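Local coordinates for protein putative sortase (Streptococcus pneumoniae, PDB 2W1J) that probably acts as a class C sortase, a transpeptidase that joins pilin subunits covalently as the pilus fibre is built, at residues G41-S45 / L174-T178; A93-T99 / V111-H115. All coordinates share one frame; numbering follows the deposited sequence. Where two conformers were deposited one is given.

Interaction 1: G41-S45 / L174-T178; sequences GDPWS and LLTCT
The sulfur of Cys177, in one of its two modelled positions, sits over one face of the Trp44 indole. SG is 3.3 Å from CD2 of Trp44 and 3.5 Å from the centroid of the five-membered ring, only 18° off that ring's normal: a sulfur-aromatic contact made face-on. On the opposite face lies Pro43 CB, so the indole has cysteine over the centre of one face and proline near the rim of the other. With CG of Trp44 beside the backbone N (chi1 -66°), the ring reaches out to the strand. Its far end, CH2, meets Thr176 CA at 3.8 Å, and Leu175 O lies near the ring plane at the edge, 4.0 Å from CH2. The strand carries the LxTC signature of sortases, whose cysteine is the nucleophile in this family. The Asp-Pro-Trp loop is consistent with the lid that in class C sortases is held over the active site. Asp42 places OD1 at another edge of the indole, while its OD2 forms a salt bridge with Arg186. Leu175 and Trp44 run past one another head to tail, Leu175 CG coming 4.1 Å from Trp44 CH2. In the type I turn Asp42-Ser45, Asp42 O accepts from Ser45 N and OG.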
loop_
_atom_site.group_PDB
_atom_site.type_symbol
_atom_site.label_atom_id
_atom_site.label_comp_id
_atom_site.label_asym_id
_atom_site.label_seq_id
_atom_site.Cartn_x
_atom_site.Cartn_y
_atom_site.Cartn_z
ATOM N N GLY A 41 10.896 -0.635 -9.049
ATOM C CA GLY A 41 11.068 0.467 -9.993
ATOM C C GLY A 41 10.051 1.575 -9.767
ATOM O O GLY A 41 9.200 1.476 -8.882
ATOM N N ASP A 42 10.136 2.635 -10.566
ATOM C CA ASP A 42 9.145 3.716 -10.523
ATOM C C ASP A 42 7.878 3.238 -11.221
ATOM O O ASP A 42 7.908 2.940 -12.413
ATOM C CB ASP A 42 9.693 4.960 -11.236
ATOM C CG ASP A 42 8.655 6.060 -11.401
ATOM O OD1 ASP A 42 7.804 6.221 -10.504
ATOM O OD2 ASP A 42 8.736 6.794 -12.409
ATOM N N PRO A 43 6.755 3.162 -10.490
ATOM C CA PRO A 43 5.549 2.577 -11.083
ATOM C C PRO A 43 5.097 3.222 -12.386
ATOM O O PRO A 43 4.436 2.571 -13.196
ATOM C CB PRO A 43 4.491 2.804 -10.001
ATOM C CG PRO A 43 5.267 2.740 -8.731
ATOM C CD PRO A 43 6.587 3.412 -9.044
ATOM N N TRP A 44 5.434 4.492 -12.585
ATOM C CA TRP A 44 4.915 5.214 -13.739
ATOM C C TRP A 44 5.834 5.141 -14.958
ATOM O O TRP A 44 5.513 5.675 -16.020
ATOM C CB TRP A 44 4.556 6.654 -13.361
ATOM C CG TRP A 44 3.409 6.702 -12.387
ATOM C CD1 TRP A 44 2.081 6.756 -12.691
ATOM C CD2 TRP A 44 3.488 6.645 -10.955
ATOM N NE1 TRP A 44 1.328 6.753 -11.539
ATOM C CE2 TRP A 44 2.169 6.696 -10.460
ATOM C CE3 TRP A 44 4.548 6.577 -10.045
ATOM C CZ2 TRP A 44 1.880 6.668 -9.095
ATOM C CZ3 TRP A 44 4.257 6.553 -8.689
ATOM C CH2 TRP A 44 2.934 6.593 -8.228
ATOM N N SER A 45 6.961 4.451 -14.813
ATOM C CA SER A 45 7.866 4.227 -15.936
ATOM C C SER A 45 7.284 3.173 -16.873
ATOM O O SER A 45 6.466 2.352 -16.465
ATOM C CB SER A 45 9.236 3.776 -15.433
ATOM O OG SER A 45 9.187 2.445 -14.949
ATOM N N LEU A 174 2.411 6.054 1.546
ATOM C CA LEU A 174 1.483 6.229 0.441
ATOM C C LEU A 174 2.180 7.094 -0.605
ATOM O O LEU A 174 2.676 8.185 -0.299
ATOM C CB LEU A 174 0.190 6.867 0.945
ATOM C CG LEU A 174 -0.395 6.216 2.206
ATOM C CD1 LEU A 174 -1.658 6.956 2.614
ATOM C CD2 LEU A 174 -0.698 4.755 1.967
ATOM N N LEU A 175 2.244 6.564 -1.827
ATOM C CA LEU A 175 3.065 7.114 -2.899
ATOM C C LEU A 175 2.199 7.536 -4.084
ATOM O O LEU A 175 1.395 6.743 -4.569
ATOM C CB LEU A 175 4.049 6.030 -3.352
ATOM C CG LEU A 175 4.884 6.251 -4.611
ATOM C CD1 LEU A 175 5.806 7.440 -4.407
ATOM C CD2 LEU A 175 5.686 5.008 -4.973
ATOM N N THR A 176 2.385 8.769 -4.559
ATOM C CA THR A 176 1.702 9.209 -5.776
ATOM C C THR A 176 2.585 10.186 -6.542
ATOM O O THR A 176 3.694 10.496 -6.110
ATOM C CB THR A 176 0.313 9.786 -5.451
ATOM O OG1 THR A 176 -0.454 9.901 -6.651
ATOM C CG2 THR A 176 0.408 11.145 -4.765
ATOM N N CYS A 177 2.095 10.668 -7.678
ATOM C CA CYS A 177 2.843 11.656 -8.448
ATOM C C CYS A 177 2.505 13.069 -8.003
ATOM O O CYS A 177 1.416 13.328 -7.488
ATOM C CB CYS A 177 2.564 11.499 -9.942
ATOM S SG CYS A 177 3.193 9.954 -10.607
ATOM N N THR A 178 3.438 13.989 -8.221
ATOM C CA THR A 178 3.259 15.367 -7.788
ATOM C C THR A 178 4.260 16.235 -8.559
ATOM O O THR A 178 5.190 15.702 -9.161
ATOM C CB THR A 178 3.478 15.455 -6.259
ATOM O OG1 THR A 178 2.660 16.485 -5.696
ATOM C CG2 THR A 178 4.940 15.663 -5.899
#

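Interaction 2: A93-T99 / V111-H115; sequences AGHLEGT and VITAH
Val111 packs between Leu96 and Thr99, one methyl for each. CG1, anti to the backbone N (chi1 178°), runs alongside Leu96 and comes 3.9 Å from its CD2; CG2 meets CG2 of Thr99 at 3.7 Å, where the two side chains cross at about a right angle. The hydroxyl of Thr99 works in both directions. It accepts from Val111 N, with 3.1 Å between N and OG1, and donates to Leu96 O along a lone pair in the carbonyl plane. Because Thr99 N also binds Leu96 O, two donors grip that carbonyl and close the type II turn from Leu96 to Thr99, while the bond from Val111 N to Thr99 OG1 fastens the turn to the strand. Next in line, Leu96 N gives Val111 O an almost straight bond (178°).

Gly94 and Thr113 then form a hydrogen-bonded pair, 2.8 Å from Gly94 N to Thr113 O, with an equal bond coming back; Thr113 OG1 adds at most a weak bond to Gly94 O. Beyond, Ala93 CB touches Ile112 CG2 at 3.6 Å, and Ala114 is met more loosely. Every residue that touches across the contact is buried. The margins are more open: Glu97, which points away, and Gly98, at the turn's third position, are partly exposed, as is His115, whose ND1 binds a glycerol. The His95 ring, by contrast, is tied down by Tyr56 and Ser100. Such a short antiparallel pairing, next to the Thr-Ala-His segment that carries the histidine probably used in catalysis, belongs to the sortase beta-barrel.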
loop_
_atom_site.group_PDB
_atom_site.type_symbol
_atom_site.label_atom_id
_atom_site.label_comp_id
_atom_site.label_asym_id
_atom_site.label_seq_id
_atom_site.Cartn_x
_atom_site.Cartn_y
_atom_site.Cartn_z
ATOM N N ALA A 93 -5.286 0.797 -5.756
ATOM C CA ALA A 93 -3.906 1.012 -5.350
ATOM C C ALA A 93 -3.083 -0.246 -5.610
ATOM O O ALA A 93 -3.613 -1.371 -5.596
ATOM C CB ALA A 93 -3.838 1.384 -3.865
ATOM N N GLY A 94 -1.786 -0.062 -5.827
ATOM C CA GLY A 94 -0.870 -1.179 -6.030
ATOM C C GLY A 94 0.206 -1.218 -4.965
ATOM O O GLY A 94 0.746 -0.191 -4.561
ATOM N N HIS A 95 0.538 -2.415 -4.510
ATOM C CA HIS A 95 1.636 -2.583 -3.576
ATOM C C HIS A 95 2.959 -2.581 -4.341
ATOM O O HIS A 95 3.107 -3.293 -5.340
ATOM C CB HIS A 95 1.459 -3.897 -2.826
ATOM C CG HIS A 95 2.627 -4.245 -1.968
ATOM N ND1 HIS A 95 3.594 -5.148 -2.356
ATOM C CD2 HIS A 95 3.005 -3.776 -0.754
ATOM C CE1 HIS A 95 4.519 -5.222 -1.415
ATOM N NE2 HIS A 95 4.187 -4.398 -0.437
ATOM N N LEU A 96 3.917 -1.787 -3.873
ATOM C CA LEU A 96 5.214 -1.684 -4.524
ATOM C C LEU A 96 6.085 -2.904 -4.238
ATOM O O LEU A 96 6.561 -3.109 -3.119
ATOM C CB LEU A 96 5.924 -0.401 -4.096
ATOM C CG LEU A 96 7.205 -0.003 -4.844
ATOM C CD1 LEU A 96 6.963 0.159 -6.338
ATOM C CD2 LEU A 96 7.779 1.279 -4.266
ATOM N N GLU A 97 6.301 -3.728 -5.258
ATOM C CA GLU A 97 7.085 -4.941 -5.078
ATOM C C GLU A 97 8.510 -4.591 -4.668
ATOM O O GLU A 97 9.089 -3.627 -5.170
ATOM C CB GLU A 97 7.071 -5.794 -6.352
ATOM C CG GLU A 97 7.722 -7.164 -6.165
ATOM C CD GLU A 97 7.490 -8.117 -7.329
ATOM O OE1 GLU A 97 6.923 -7.691 -8.360
ATOM O OE2 GLU A 97 7.881 -9.301 -7.208
ATOM N N GLY A 98 9.056 -5.356 -3.726
ATOM C CA GLY A 98 10.336 -5.024 -3.117
ATOM C C GLY A 98 10.168 -4.409 -1.739
ATOM O O GLY A 98 11.128 -4.348 -0.978
ATOM N N THR A 99 8.958 -3.945 -1.416
ATOM C CA THR A 99 8.667 -3.424 -0.079
ATOM C C THR A 99 7.907 -4.472 0.740
ATOM O O THR A 99 7.437 -5.475 0.204
ATOM C CB THR A 99 7.923 -2.059 -0.119
ATOM O OG1 THR A 99 6.542 -2.219 -0.485
ATOM C CG2 THR A 99 8.628 -1.098 -1.077
ATOM N N VAL A 111 4.889 -0.045 0.954
ATOM C CA VAL A 111 4.587 1.130 0.138
ATOM C C VAL A 111 3.389 0.825 -0.748
ATOM O O VAL A 111 3.336 -0.215 -1.410
ATOM C CB VAL A 111 5.803 1.575 -0.688
ATOM C CG1 VAL A 111 5.450 2.778 -1.561
ATOM C CG2 VAL A 111 6.984 1.896 0.230
ATOM N N ILE A 112 2.403 1.715 -0.703
ATOM C CA ILE A 112 1.134 1.561 -1.408
ATOM C C ILE A 112 0.992 2.755 -2.354
ATOM O O ILE A 112 1.138 3.898 -1.928
ATOM C CB ILE A 112 -0.059 1.492 -0.424
ATOM C CG1 ILE A 112 0.092 0.301 0.533
ATOM C CG2 ILE A 112 -1.389 1.423 -1.196
ATOM C CD1 ILE A 112 -0.993 0.220 1.579
ATOM N N THR A 113 0.734 2.465 -3.628
ATOM C CA THR A 113 0.836 3.421 -4.732
ATOM C C THR A 113 -0.522 3.653 -5.388
ATOM O O THR A 113 -1.270 2.698 -5.589
ATOM C CB THR A 113 1.723 2.793 -5.819
ATOM O OG1 THR A 113 2.915 2.260 -5.229
ATOM C CG2 THR A 113 2.069 3.796 -6.905
ATOM N N ALA A 114 -0.821 4.891 -5.770
ATOM C CA ALA A 114 -2.009 5.133 -6.589
ATOM C C ALA A 114 -1.876 6.452 -7.336
ATOM O O ALA A 114 -1.026 7.288 -6.996
ATOM C CB ALA A 114 -3.289 5.111 -5.738
ATOM N N HIS A 115 -2.711 6.635 -8.352
ATOM C CA HIS A 115 -2.621 7.805 -9.223
ATOM C C HIS A 115 -3.074 9.091 -8.547
ATOM O O HIS A 115 -3.862 9.083 -7.599
ATOM C CB HIS A 115 -3.499 7.612 -10.458
ATOM C CG HIS A 115 -2.950 6.651 -11.463
ATOM N ND1 HIS A 115 -1.645 6.695 -11.907
ATOM C CD2 HIS A 115 -3.548 5.651 -12.153
ATOM C CE1 HIS A 115 -1.459 5.751 -12.814
ATOM N NE2 HIS A 115 -2.600 5.108 -12.988
#

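From the N terminus, the chain leaves helix 18-33 and enters the 41-45 loop, which waits for strand 170-178 until 129 residues later. Interaction 1 thus closes a long loop, and interaction 2 is nested wholly inside it, closing a short one between strand 93-95 and strand 108-113. The latter strand joins the two: it pairs antiparallel with 93-95 on one side and parallel with 170-178 on the other. Leu175 N lies 2.9 Å from Ile112 O, and Thr176 OG1 lies 2.7 Å from Ala114 O, both probable hydrogen bonds. Trp44 CH2 also packs on Thr113, bringing the N-terminal loop onto both strands, while its indole meets the His115 ring.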